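PDB 6T7J: carbon monoxide dehydrogenase from Thermococcus sp. AM4, which catalyses the oxidation of carbon monoxide to carbon dioxide, probably at cluster C, which lacks nickel in this as-isolated protein. Local coordinates for residues F111-E116 / A150-A154; L133-L137 / R170-L174; F289-A295 / I393-P397; V456-H462 / A552-M556; V463-K467 / M488-M492. All blocks are in the same frame, centred on the assembly; numbering follows the deposited sequence.

Interaction 1. Residues F111-E116 / A150-A154; sequences FKGVAE and ARELA
Phe111 reaches the 150-154 helix with the far end of its ring: CZ lies 3.6 Å from CB of Ala150, and CE2 lies 3.8 Å from CB of Ala154, one turn further on. Between these two methyl groups the ring also meets a carbonyl, CE2 coming 3.5 Å from O of Ala150, the oxygen that already accepts the backbone N-H of Ala154. The first torsion of Phe111 sets this up by placing CG anti to the backbone N (chi1 170°), which carries the ring across the gap although CB itself leaves alongside the partner helix. Leu153 adds its CD2 branch 3.9 Å from CZ of Phe111. Leu130 of helix 127-136 and Leu237 and Leu241 of helix 212-242 also touch this ring, so that it packs where four helices of this helical region meet. The short segments 111-115 and 150-154 of helices 81-115 and 146-162 run roughly antiparallel, at 148°, with axes 8.7 Å apart. Alanines permit the closeness: CB of Ala115 and CB of Ala150 touch methyl to methyl at 3.6 Å. Beyond them the aliphatic part of Arg151 lies over Ala115, and a bend further along its chain turns NH2 back to O of Ala115, a weak hydrogen bond of 3.1 Å and only 124° at the hydrogen. NH1 of Arg151 has its salt bridge with Glu148. Lys112 rests CB and CG against the Ala154 methyl, then runs extended to a long ion pair with Glu116, whose carboxylate also pairs with Arg118.

Interaction 2. Residues L133-L137 / R170-L174; sequences LAETL and RMLAL
Leu133 turns its CD1 branch to the 3-10 turn of 170-174, meeting SD of Met171 at 4.1 Å with the two side chains crossed at about a right angle; the same methyl comes 4.3 Å from CD1 of Leu174. One turn later Thr136 presents its backbone and its methyl: O of Thr136 lies 3.4 Å from CB of Ala173, while CG2, placed anti to the backbone N, approaches CD2 of Leu174. Its hydroxyl faces its own helix and bonds to O of Ser132. Leu137, the first residue to leave helical geometry, fills the middle of the contact. CD1 touches SD of Met171 at 3.9 Å, and CD2 sits over the turn, 3.7 Å from CA of Met171 and 4.1 Å from CB of Ala173. The carbonyl of Leu137 takes the one cross-segment hydrogen bond. Arg170, bent at both chi2 and chi3, curls round to bring NH1 to this oxygen, which lies in the guanidinium plane. NH1 of Arg170 and O of Leu137 are modelled 2.5 Å apart, too short for the details of the bond to be taken at face value. The contact joins the C-terminal end of helix 127-136 to the loop between helices 146-162 and 177-186. Helix 146-162 flanks both parts, Leu153 packing on Leu133 and Leu137 and Glu160 binding the backbone N of Arg170 and Met171, while helix 212-242 covers Leu133 and Met171 through Tyr236, Met232 and Met233.

Interaction 3. Residues F289-A295 / I393-P397; sequences FAKKYGA and IENYP
Ala290 and Ile393 bring their CA atoms to 5.6 Å where helix 284-292 ends beside the C-terminal part of helix 381-395. The first helix is closed by a Schellman motif: Ala295 N bonds to Ala290 O and Gly294 N to Lys291 O, with Gly294 at positive phi as the C-prime residue. Both helices belong to the Rossmann-like domain built on the parallel sheet that contains strands 261-268 and 297-303, and Ala290 and Ile393 both rest on Val262 and Val298 of those strands. Ile393 is the apolar centre. Its CG2 branch, anti to the backbone N, touches both Phe289 and Tyr293, 3.6 Å from CD2 of Phe289 and 3.7 Å from CD2 of Tyr293, and also meets the Ala290 backbone. Tyr293 then lies over Glu394, whose CA sits above the ring face, 4.1 Å from the centroid and 17° off the normal. The aliphatic part of Glu394 follows the ring outward, CG reaching 3.2 Å from OH of Tyr293, while its carboxylate turns on to Phe289. OE1 of Glu394 meets the Phe289 ring at its edge, in the ring plane, 3.5 Å from CZ. Pro397 abuts the edge of the Tyr293 ring with CG. No hydrogen bond links the two segments; the grip is aromatic and apolar. Just past the glycine, the Ala295 methyl covers one face of the Tyr396 ring in a CH-pi contact, CB standing 3.7 Å from the centroid, 21° off the normal and displaced toward the CE2-CZ bond.

Interaction 4. Residues V456-H462 / A552-M556; sequences VKHNYSH and APEWM
Glu554 is gripped at both carboxylate oxygens by backbone N-H groups where helix 460-471 begins. Asn459 N reaches OE1 at 2.9 Å from the syn side, 20° out of the carboxylate plane, and His462 N reaches OE2 at 3.0 Å from the anti side in a nearly straight bond of 168°. Asn452 adds a weak bond to OE1. A chain extended beyond CG delivers the carboxylate to this buried spot. The two loops follow strands 444-448 and 548-552, neighbours at the centre of a parallel sheet ordered 3-2-1-4-5-6, the topological switch point at which Rossmann-like folds commonly form a binding crevice. Here it lies beside the broken cluster C: Met556 and Cys451 line that pocket, and NE2 of His462 bonds to the Cys451 carbonyl, making this histidine a second-shell residue. CG of Glu554 lies over one face of the His462 imidazole, 4.1 Å from its centroid, with ring and carboxylate planes 30° apart. Pro553 crosses the imidazole at about a right angle, CG of Pro553 lying 3.4 Å from ND1 of His462. Further out, CB of Ser461 meets CB of Pro553 at 3.6 Å, while the CG2 branch of Val456 packs 3.6 Å from CG of Glu554.

Interaction 5. Residues V463-K467 / M488-M492; sequences VTLAK and MEGLM
Leu491 lays its CD1 branch over two residues of helix 460-471, 3.6 Å from CG2 of Val463 and 3.7 Å from CB of Ala466. That helix is the connection of a beta-alpha-beta crossover from strand 444-448 to strand 474-478 in a Rossmann-like domain, and the chain continues from the second strand into helix 480-489, whose C-terminal end makes this contact. Gly490 leaves the helix with positive phi (121°) and turns the backbone so that Leu491, just beyond it, faces back to Val463. Glu489 flanks the leucine. With CG anti to its nitrogen (chi1 177°) and the chain bent at chi2 (90°), its aliphatic part lies against Val463, CG of Glu489 only 3.4 Å from the CG2 branch. CG2 of Val463 thus touches both the glutamate and the leucine. Deeper in the fold, Ala466 also touches Trp482, while Leu491 packs on Leu499 and on Cys516 of strand 516-518, so apolar side chains continue the contact inward. The outer margin is polar. Lys467 passes Leu491 at about a right angle, its CG 4.0 Å from the CD2 branch, and a bend at its last torsion brings the ammonium toward the glutamate. The outcome is a salt bridge rather than a close hydrogen bond: NZ of Lys467 stands 3.6 Å from OE2 of Glu489, with the same NZ 4.0 Å from CD2 of Leu491.

Interactions 1 and 2 come first along the chain, their segments alternating, with centres about 16 Å apart in the helical region. Helix 146-162 joins them directly through Leu153, whose CD1 is 3.6 Å from CD1 of Leu137. Interaction 3 follows in the domain of the first parallel sheet, near the periphery, about 34 Å from the centre of the chain. Interactions 4 and 5 belong to the second parallel sheet, share helix 460-471 and have centres about 12 Å apart; interaction 5 falls in sequence between the two segments of interaction 4. The helical region and the two sheet domains are thus each packed by contacts of their own, and interaction 4 borders the cluster C pocket.

Interaction 1. Residues F111-E116 / A150-A154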
# COMPACT_ATOMS: atom_id res chain seq x y z
N PHE A 111 -2.80 6.13 24.32
CA PHE A 111 -4.05 6.18 25.07
C PHE A 111 -4.30 4.88 25.83
O PHE A 111 -4.77 4.90 26.98
CB PHE A 111 -5.20 6.49 24.12
CG PHE A 111 -6.57 6.34 24.72
CD1 PHE A 111 -7.00 7.19 25.71
CD2 PHE A 111 -7.42 5.34 24.27
CE1 PHE A 111 -8.26 7.05 26.26
CE2 PHE A 111 -8.68 5.20 24.81
CZ PHE A 111 -9.10 6.06 25.81
N LYS A 112 -3.99 3.75 25.21
CA LYS A 112 -4.14 2.46 25.88
C LYS A 112 -3.15 2.32 27.02
O LYS A 112 -3.48 1.78 28.08
CB LYS A 112 -3.98 1.32 24.88
CG LYS A 112 -4.30 -0.05 25.43
CD LYS A 112 -3.54 -1.13 24.68
CE LYS A 112 -3.90 -2.52 25.19
NZ LYS A 112 -2.94 -3.56 24.71
N GLY A 113 -1.91 2.79 26.83
CA GLY A 113 -0.95 2.78 27.91
C GLY A 113 -1.40 3.62 29.09
O GLY A 113 -1.12 3.28 30.25
N VAL A 114 -2.10 4.73 28.83
CA VAL A 114 -2.62 5.54 29.92
C VAL A 114 -3.83 4.86 30.57
O VAL A 114 -4.03 4.97 31.79
CB VAL A 114 -2.97 6.95 29.42
CG1 VAL A 114 -3.68 7.76 30.50
CG2 VAL A 114 -1.71 7.65 28.99
N ALA A 115 -4.64 4.14 29.79
CA ALA A 115 -5.77 3.43 30.36
C ALA A 115 -5.32 2.32 31.30
O ALA A 115 -6.02 2.01 32.28
CB ALA A 115 -6.65 2.85 29.24
N GLU A 116 -4.17 1.70 31.03
CA GLU A 116 -3.62 0.66 31.89
C GLU A 116 -2.75 1.22 33.01
O GLU A 116 -2.24 0.44 33.82
CB GLU A 116 -2.80 -0.33 31.06
CG GLU A 116 -3.58 -1.01 29.94
CD GLU A 116 -2.77 -2.10 29.25
OE1 GLU A 116 -2.42 -3.09 29.91
OE2 GLU A 116 -2.49 -1.96 28.04
N ALA A 150 -11.77 3.90 29.65
CA ALA A 150 -10.72 4.11 28.66
C ALA A 150 -10.17 2.79 28.13
O ALA A 150 -9.84 2.68 26.95
CB ALA A 150 -9.60 4.97 29.25
N ARG A 151 -10.07 1.78 29.00
CA ARG A 151 -9.57 0.47 28.57
C ARG A 151 -10.51 -0.17 27.56
O ARG A 151 -10.07 -0.66 26.50
CB ARG A 151 -9.38 -0.45 29.77
CG ARG A 151 -8.01 -0.35 30.43
CD ARG A 151 -7.71 -1.59 31.27
NE ARG A 151 -8.62 -1.72 32.41
CZ ARG A 151 -8.45 -1.10 33.58
NH1 ARG A 151 -9.33 -1.28 34.56
NH2 ARG A 151 -7.41 -0.29 33.77
N GLU A 152 -11.81 -0.20 27.87
CA GLU A 152 -12.76 -0.79 26.93
C GLU A 152 -12.79 -0.02 25.61
O GLU A 152 -12.80 -0.63 24.52
CB GLU A 152 -14.15 -0.84 27.57
CG GLU A 152 -14.17 -1.44 28.96
CD GLU A 152 -15.54 -1.40 29.61
OE1 GLU A 152 -15.64 -0.99 30.78
OE2 GLU A 152 -16.52 -1.79 28.94
N LEU A 153 -12.81 1.31 25.69
CA LEU A 153 -12.77 2.12 24.48
C LEU A 153 -11.52 1.83 23.67
O LEU A 153 -11.59 1.68 22.44
CB LEU A 153 -12.83 3.61 24.84
CG LEU A 153 -12.76 4.52 23.62
CD1 LEU A 153 -14.00 4.34 22.77
CD2 LEU A 153 -12.58 5.98 24.02
N ALA A 154 -10.37 1.73 24.33
CA ALA A 154 -9.13 1.44 23.62
C ALA A 154 -9.20 0.08 22.94
O ALA A 154 -8.70 -0.09 21.82
CB ALA A 154 -7.94 1.50 24.58

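Interaction 2. Residues L133-L137 / R170-L174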
# COMPACT_ATOMS: atom_id res chain seq x y z
N LEU A 133 -17.86 9.39 23.78
CA LEU A 133 -17.41 8.55 22.67
C LEU A 133 -17.59 7.08 22.99
O LEU A 133 -17.96 6.29 22.11
CB LEU A 133 -15.94 8.85 22.35
CG LEU A 133 -15.23 7.89 21.39
CD1 LEU A 133 -15.92 7.87 20.04
CD2 LEU A 133 -13.76 8.26 21.25
N ALA A 134 -17.36 6.68 24.25
CA ALA A 134 -17.57 5.28 24.62
C ALA A 134 -19.05 4.91 24.55
O ALA A 134 -19.39 3.81 24.11
CB ALA A 134 -17.01 5.03 26.02
N GLU A 135 -19.93 5.82 24.98
CA GLU A 135 -21.37 5.55 24.87
C GLU A 135 -21.79 5.45 23.41
O GLU A 135 -22.63 4.61 23.05
CB GLU A 135 -22.17 6.64 25.58
CG GLU A 135 -21.94 6.73 27.08
CD GLU A 135 -22.76 5.73 27.87
OE1 GLU A 135 -22.83 5.86 29.11
OE2 GLU A 135 -23.35 4.81 27.26
N THR A 136 -21.22 6.30 22.55
CA THR A 136 -21.58 6.30 21.13
C THR A 136 -21.25 4.97 20.46
O THR A 136 -21.91 4.58 19.50
CB THR A 136 -20.87 7.44 20.41
OG1 THR A 136 -21.07 8.66 21.14
CG2 THR A 136 -21.42 7.61 19.00
N LEU A 137 -20.24 4.25 20.96
CA LEU A 137 -19.85 2.98 20.36
C LEU A 137 -20.38 1.78 21.14
O LEU A 137 -19.95 0.65 20.89
CB LEU A 137 -18.33 2.91 20.21
CG LEU A 137 -17.72 4.14 19.54
CD1 LEU A 137 -16.27 4.29 19.95
CD2 LEU A 137 -17.84 4.07 18.02
N ARG A 170 -16.58 0.35 13.71
CA ARG A 170 -17.37 0.80 14.85
C ARG A 170 -17.53 2.31 14.86
O ARG A 170 -18.62 2.83 15.14
CB ARG A 170 -16.72 0.33 16.15
CG ARG A 170 -16.54 -1.18 16.24
CD ARG A 170 -17.86 -1.88 16.54
NE ARG A 170 -18.46 -1.39 17.78
CZ ARG A 170 -18.29 -1.97 18.96
NH1 ARG A 170 -18.87 -1.45 20.04
NH2 ARG A 170 -17.54 -3.05 19.08
N MET A 171 -16.46 3.05 14.53
CA MET A 171 -16.51 4.51 14.59
C MET A 171 -17.56 5.09 13.65
O MET A 171 -17.94 6.26 13.81
CB MET A 171 -15.13 5.09 14.26
CG MET A 171 -14.09 4.86 15.35
SD MET A 171 -14.44 5.77 16.86
CE MET A 171 -13.77 7.37 16.45
N LEU A 172 -18.05 4.31 12.68
CA LEU A 172 -19.14 4.77 11.82
C LEU A 172 -20.39 5.11 12.61
O LEU A 172 -21.29 5.75 12.05
CB LEU A 172 -19.46 3.70 10.77
CG LEU A 172 -18.41 3.48 9.68
CD1 LEU A 172 -18.97 2.60 8.58
CD2 LEU A 172 -17.94 4.81 9.11
N ALA A 173 -20.47 4.72 13.88
CA ALA A 173 -21.57 5.16 14.73
C ALA A 173 -21.63 6.68 14.85
O ALA A 173 -22.66 7.22 15.28
CB ALA A 173 -21.46 4.53 16.12
N LEU A 174 -20.56 7.38 14.49
CA LEU A 174 -20.58 8.84 14.49
C LEU A 174 -21.17 9.43 13.22
O LEU A 174 -21.43 10.64 13.18
CB LEU A 174 -19.16 9.38 14.70
CG LEU A 174 -18.56 9.21 16.10
CD1 LEU A 174 -17.05 9.08 16.02
CD2 LEU A 174 -18.94 10.37 16.99

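Interaction 3. Residues F289-A295 / I393-P397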
# COMPACT_ATOMS: atom_id res chain seq x y z
N PHE A 289 18.07 27.56 32.04
CA PHE A 289 19.16 26.93 31.30
C PHE A 289 19.59 27.81 30.12
O PHE A 289 20.79 28.06 29.92
CB PHE A 289 18.74 25.54 30.82
CG PHE A 289 19.89 24.63 30.50
CD1 PHE A 289 20.95 24.48 31.38
CD2 PHE A 289 19.90 23.90 29.31
CE1 PHE A 289 22.01 23.64 31.08
CE2 PHE A 289 20.96 23.05 29.02
CZ PHE A 289 22.01 22.92 29.90
N ALA A 290 18.62 28.29 29.35
CA ALA A 290 18.92 29.17 28.22
C ALA A 290 19.53 30.48 28.69
O ALA A 290 20.40 31.04 28.00
CB ALA A 290 17.66 29.44 27.41
N LYS A 291 19.10 31.00 29.84
CA LYS A 291 19.77 32.18 30.36
C LYS A 291 21.24 31.87 30.69
O LYS A 291 22.13 32.65 30.36
CB LYS A 291 19.02 32.74 31.56
CG LYS A 291 17.58 33.12 31.24
CD LYS A 291 17.07 34.23 32.13
CE LYS A 291 16.50 33.69 33.42
NZ LYS A 291 17.07 34.45 34.57
N LYS A 292 21.48 30.71 31.30
CA LYS A 292 22.87 30.30 31.55
C LYS A 292 23.67 30.21 30.26
O LYS A 292 24.88 30.47 30.27
CB LYS A 292 22.91 28.96 32.29
CG LYS A 292 22.80 29.07 33.80
CD LYS A 292 22.65 27.70 34.44
CE LYS A 292 22.03 27.81 35.83
NZ LYS A 292 20.72 28.52 35.80
N TYR A 293 23.02 29.87 29.15
CA TYR A 293 23.73 29.78 27.88
C TYR A 293 23.73 31.09 27.09
O TYR A 293 24.16 31.10 25.94
CB TYR A 293 23.14 28.65 27.03
CG TYR A 293 23.85 27.34 27.26
CD1 TYR A 293 25.02 27.03 26.57
CD2 TYR A 293 23.38 26.43 28.19
CE1 TYR A 293 25.69 25.84 26.80
CE2 TYR A 293 24.04 25.24 28.42
CZ TYR A 293 25.19 24.95 27.72
OH TYR A 293 25.85 23.76 27.95
N GLY A 294 23.26 32.18 27.69
CA GLY A 294 23.36 33.49 27.07
C GLY A 294 22.15 33.97 26.31
O GLY A 294 22.28 34.91 25.52
N ALA A 295 20.98 33.37 26.52
CA ALA A 295 19.76 33.78 25.85
C ALA A 295 18.75 34.31 26.87
O ALA A 295 18.88 34.08 28.07
CB ALA A 295 19.14 32.62 25.06
N ILE A 393 19.26 24.26 23.37
CA ILE A 393 19.77 25.38 24.16
C ILE A 393 21.29 25.42 24.11
O ILE A 393 21.90 26.50 24.07
CB ILE A 393 19.25 25.28 25.61
CG1 ILE A 393 17.76 25.61 25.65
CG2 ILE A 393 20.04 26.19 26.53
CD1 ILE A 393 17.11 25.23 26.95
N GLU A 394 21.93 24.25 24.10
CA GLU A 394 23.38 24.20 24.04
C GLU A 394 23.90 24.55 22.65
O GLU A 394 25.04 25.00 22.51
CB GLU A 394 23.88 22.82 24.47
CG GLU A 394 23.64 22.52 25.94
CD GLU A 394 23.42 21.05 26.21
OE1 GLU A 394 23.12 20.70 27.38
OE2 GLU A 394 23.53 20.25 25.27
N ASN A 395 23.08 24.34 21.62
CA ASN A 395 23.47 24.78 20.28
C ASN A 395 23.27 26.28 20.08
O ASN A 395 23.85 26.84 19.14
CB ASN A 395 22.68 24.02 19.21
CG ASN A 395 23.29 24.17 17.83
OD1 ASN A 395 24.51 24.28 17.69
ND2 ASN A 395 22.45 24.18 16.81
N TYR A 396 22.46 26.93 20.92
CA TYR A 396 22.26 28.37 20.81
C TYR A 396 23.53 29.20 20.61
O TYR A 396 23.51 30.11 19.77
CB TYR A 396 21.48 28.90 22.02
CG TYR A 396 21.25 30.40 21.99
CD1 TYR A 396 20.25 30.95 21.19
CD2 TYR A 396 22.01 31.26 22.77
CE1 TYR A 396 20.03 32.32 21.16
CE2 TYR A 396 21.80 32.63 22.74
CZ TYR A 396 20.80 33.15 21.94
OH TYR A 396 20.58 34.51 21.91
N PRO A 397 24.64 28.97 21.33
CA PRO A 397 25.84 29.80 21.10
C PRO A 397 26.41 29.71 19.69
O PRO A 397 27.21 30.56 19.31
CB PRO A 397 26.84 29.28 22.14
CG PRO A 397 25.99 28.72 23.22
CD PRO A 397 24.80 28.12 22.53

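Interaction 4. Residues V456-H462 / A552-M556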
# COMPACT_ATOMS: atom_id res chain seq x y z
N VAL A 456 1.69 26.04 -7.88
CA VAL A 456 0.80 27.19 -7.79
C VAL A 456 1.42 28.20 -6.83
O VAL A 456 2.28 27.87 -6.01
CB VAL A 456 -0.62 26.79 -7.33
CG1 VAL A 456 -1.24 25.82 -8.32
CG2 VAL A 456 -0.58 26.19 -5.93
N LYS A 457 0.98 29.45 -6.95
CA LYS A 457 1.51 30.51 -6.11
C LYS A 457 1.29 30.20 -4.64
O LYS A 457 0.19 29.79 -4.23
CB LYS A 457 0.87 31.85 -6.47
CG LYS A 457 1.49 33.04 -5.75
CD LYS A 457 1.04 34.36 -6.34
CE LYS A 457 1.81 35.52 -5.71
NZ LYS A 457 1.52 36.81 -6.38
N HIS A 458 2.33 30.40 -3.83
CA HIS A 458 2.34 29.91 -2.46
C HIS A 458 1.30 30.64 -1.61
O HIS A 458 1.37 31.86 -1.43
CB HIS A 458 3.73 30.07 -1.86
CG HIS A 458 3.82 29.65 -0.42
ND1 HIS A 458 4.23 30.50 0.58
CD2 HIS A 458 3.54 28.47 0.18
CE1 HIS A 458 4.21 29.86 1.73
NE2 HIS A 458 3.79 28.63 1.52
N ASN A 459 0.34 29.87 -1.08
CA ASN A 459 -0.72 30.35 -0.20
C ASN A 459 -1.67 31.33 -0.89
O ASN A 459 -2.62 31.80 -0.26
CB ASN A 459 -0.13 31.00 1.06
CG ASN A 459 0.44 29.98 2.03
OD1 ASN A 459 0.07 28.81 2.01
ND2 ASN A 459 1.34 30.43 2.88
N TYR A 460 -1.44 31.62 -2.18
CA TYR A 460 -2.31 32.57 -2.86
C TYR A 460 -3.73 32.04 -3.01
O TYR A 460 -4.70 32.77 -2.77
CB TYR A 460 -1.74 32.94 -4.23
CG TYR A 460 -2.59 33.94 -4.98
CD1 TYR A 460 -2.57 35.29 -4.64
CD2 TYR A 460 -3.44 33.54 -6.00
CE1 TYR A 460 -3.36 36.21 -5.31
CE2 TYR A 460 -4.23 34.45 -6.68
CZ TYR A 460 -4.19 35.78 -6.33
OH TYR A 460 -4.97 36.70 -7.00
N SER A 461 -3.87 30.78 -3.42
CA SER A 461 -5.21 30.24 -3.63
C SER A 461 -5.96 30.07 -2.31
O SER A 461 -7.15 30.37 -2.23
CB SER A 461 -5.14 28.93 -4.40
OG SER A 461 -4.91 29.16 -5.78
N HIS A 462 -5.26 29.61 -1.26
CA HIS A 462 -5.87 29.53 0.06
C HIS A 462 -6.55 30.84 0.44
O HIS A 462 -7.77 30.90 0.66
CB HIS A 462 -4.81 29.17 1.11
CG HIS A 462 -4.32 27.75 1.03
ND1 HIS A 462 -5.17 26.67 0.93
CD2 HIS A 462 -3.06 27.25 1.03
CE1 HIS A 462 -4.46 25.56 0.89
NE2 HIS A 462 -3.18 25.88 0.94
N ALA A 552 -9.46 21.90 -1.55
CA ALA A 552 -8.02 21.75 -1.33
C ALA A 552 -7.31 22.55 -2.42
O ALA A 552 -7.00 22.02 -3.50
CB ALA A 552 -7.60 20.28 -1.36
N PRO A 553 -7.04 23.84 -2.18
CA PRO A 553 -6.58 24.70 -3.28
C PRO A 553 -5.16 24.41 -3.74
O PRO A 553 -4.85 24.67 -4.91
CB PRO A 553 -6.70 26.11 -2.69
CG PRO A 553 -7.53 25.97 -1.45
CD PRO A 553 -7.27 24.59 -0.94
N GLU A 554 -4.28 23.92 -2.87
CA GLU A 554 -2.86 23.80 -3.19
C GLU A 554 -2.31 22.46 -2.72
O GLU A 554 -1.16 22.36 -2.27
CB GLU A 554 -2.05 24.95 -2.60
CG GLU A 554 -2.61 26.33 -2.91
CD GLU A 554 -1.96 27.44 -2.10
OE1 GLU A 554 -0.82 27.24 -1.62
OE2 GLU A 554 -2.58 28.50 -1.94
N TRP A 555 -3.11 21.40 -2.82
CA TRP A 555 -2.75 20.11 -2.26
C TRP A 555 -1.55 19.50 -2.99
O TRP A 555 -1.27 19.82 -4.15
CB TRP A 555 -3.93 19.15 -2.32
CG TRP A 555 -4.25 18.67 -3.70
CD1 TRP A 555 -5.09 19.26 -4.60
CD2 TRP A 555 -3.73 17.50 -4.35
NE1 TRP A 555 -5.12 18.53 -5.76
CE2 TRP A 555 -4.30 17.44 -5.63
CE3 TRP A 555 -2.84 16.49 -3.96
CZ2 TRP A 555 -4.00 16.42 -6.54
CZ3 TRP A 555 -2.54 15.48 -4.86
CH2 TRP A 555 -3.13 15.46 -6.13
N MET A 556 -0.84 18.62 -2.29
CA MET A 556 0.25 17.85 -2.89
C MET A 556 0.37 16.42 -2.36
O MET A 556 0.91 15.57 -3.07
CB MET A 556 1.60 18.55 -2.70
CG MET A 556 2.10 18.61 -1.26
SD MET A 556 3.05 17.17 -0.72
CE MET A 556 3.02 17.39 1.06

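Interaction 5. Residues V463-K467 / M488-M492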
# COMPACT_ATOMS: atom_id res chain seq x y z
N VAL A 463 -5.76 31.92 0.49
CA VAL A 463 -6.27 33.19 0.99
C VAL A 463 -7.27 33.80 0.02
O VAL A 463 -8.29 34.37 0.44
CB VAL A 463 -5.11 34.16 1.29
CG1 VAL A 463 -4.24 34.37 0.06
CG2 VAL A 463 -5.65 35.48 1.77
N THR A 464 -7.02 33.69 -1.29
CA THR A 464 -7.94 34.30 -2.25
C THR A 464 -9.30 33.61 -2.22
O THR A 464 -10.34 34.28 -2.25
CB THR A 464 -7.33 34.26 -3.65
OG1 THR A 464 -6.22 35.16 -3.72
CG2 THR A 464 -8.36 34.68 -4.69
N LEU A 465 -9.32 32.28 -2.15
CA LEU A 465 -10.59 31.56 -2.04
C LEU A 465 -11.30 31.92 -0.75
O LEU A 465 -12.52 32.17 -0.75
CB LEU A 465 -10.35 30.06 -2.13
CG LEU A 465 -11.61 29.20 -2.11
CD1 LEU A 465 -12.44 29.45 -3.35
CD2 LEU A 465 -11.26 27.73 -2.00
N ALA A 466 -10.57 31.95 0.38
CA ALA A 466 -11.20 32.31 1.64
C ALA A 466 -11.81 33.71 1.58
O ALA A 466 -12.95 33.92 2.03
CB ALA A 466 -10.18 32.22 2.78
N LYS A 467 -11.08 34.67 1.01
CA LYS A 467 -11.57 36.04 0.89
C LYS A 467 -12.82 36.10 0.02
O LYS A 467 -13.83 36.71 0.41
CB LYS A 467 -10.48 36.93 0.29
CG LYS A 467 -9.42 37.42 1.25
CD LYS A 467 -8.58 38.50 0.56
CE LYS A 467 -7.17 38.56 1.10
NZ LYS A 467 -7.10 39.32 2.39
N MET A 488 -1.60 33.48 8.91
CA MET A 488 -0.52 34.40 8.59
C MET A 488 -1.01 35.60 7.80
O MET A 488 -0.41 36.68 7.89
CB MET A 488 0.57 33.66 7.81
CG MET A 488 1.28 32.59 8.60
SD MET A 488 2.55 31.75 7.64
CE MET A 488 1.57 31.12 6.28
N GLU A 489 -2.08 35.45 7.02
CA GLU A 489 -2.59 36.58 6.25
C GLU A 489 -3.33 37.58 7.13
O GLU A 489 -3.20 38.79 6.93
CB GLU A 489 -3.50 36.08 5.13
CG GLU A 489 -4.13 37.21 4.33
CD GLU A 489 -3.28 37.62 3.14
OE1 GLU A 489 -2.30 36.91 2.83
OE2 GLU A 489 -3.59 38.66 2.51
N GLY A 490 -4.09 37.10 8.10
CA GLY A 490 -4.87 37.97 8.94
C GLY A 490 -6.35 37.66 8.88
O GLY A 490 -7.18 38.38 9.44
N LEU A 491 -6.69 36.57 8.18
CA LEU A 491 -8.08 36.15 8.05
C LEU A 491 -8.64 35.52 9.31
O LEU A 491 -9.83 35.20 9.35
CB LEU A 491 -8.21 35.18 6.88
CG LEU A 491 -7.86 35.76 5.51
CD1 LEU A 491 -7.92 34.68 4.44
CD2 LEU A 491 -8.79 36.91 5.16
N MET A 492 -7.81 35.34 10.34
CA MET A 492 -8.27 34.82 11.63
C MET A 492 -8.03 35.80 12.76
O MET A 492 -8.18 35.43 13.93
CB MET A 492 -7.60 33.48 11.93
CG MET A 492 -8.09 32.34 11.05
SD MET A 492 -7.10 30.84 11.19
CE MET A 492 -7.95 29.77 10.02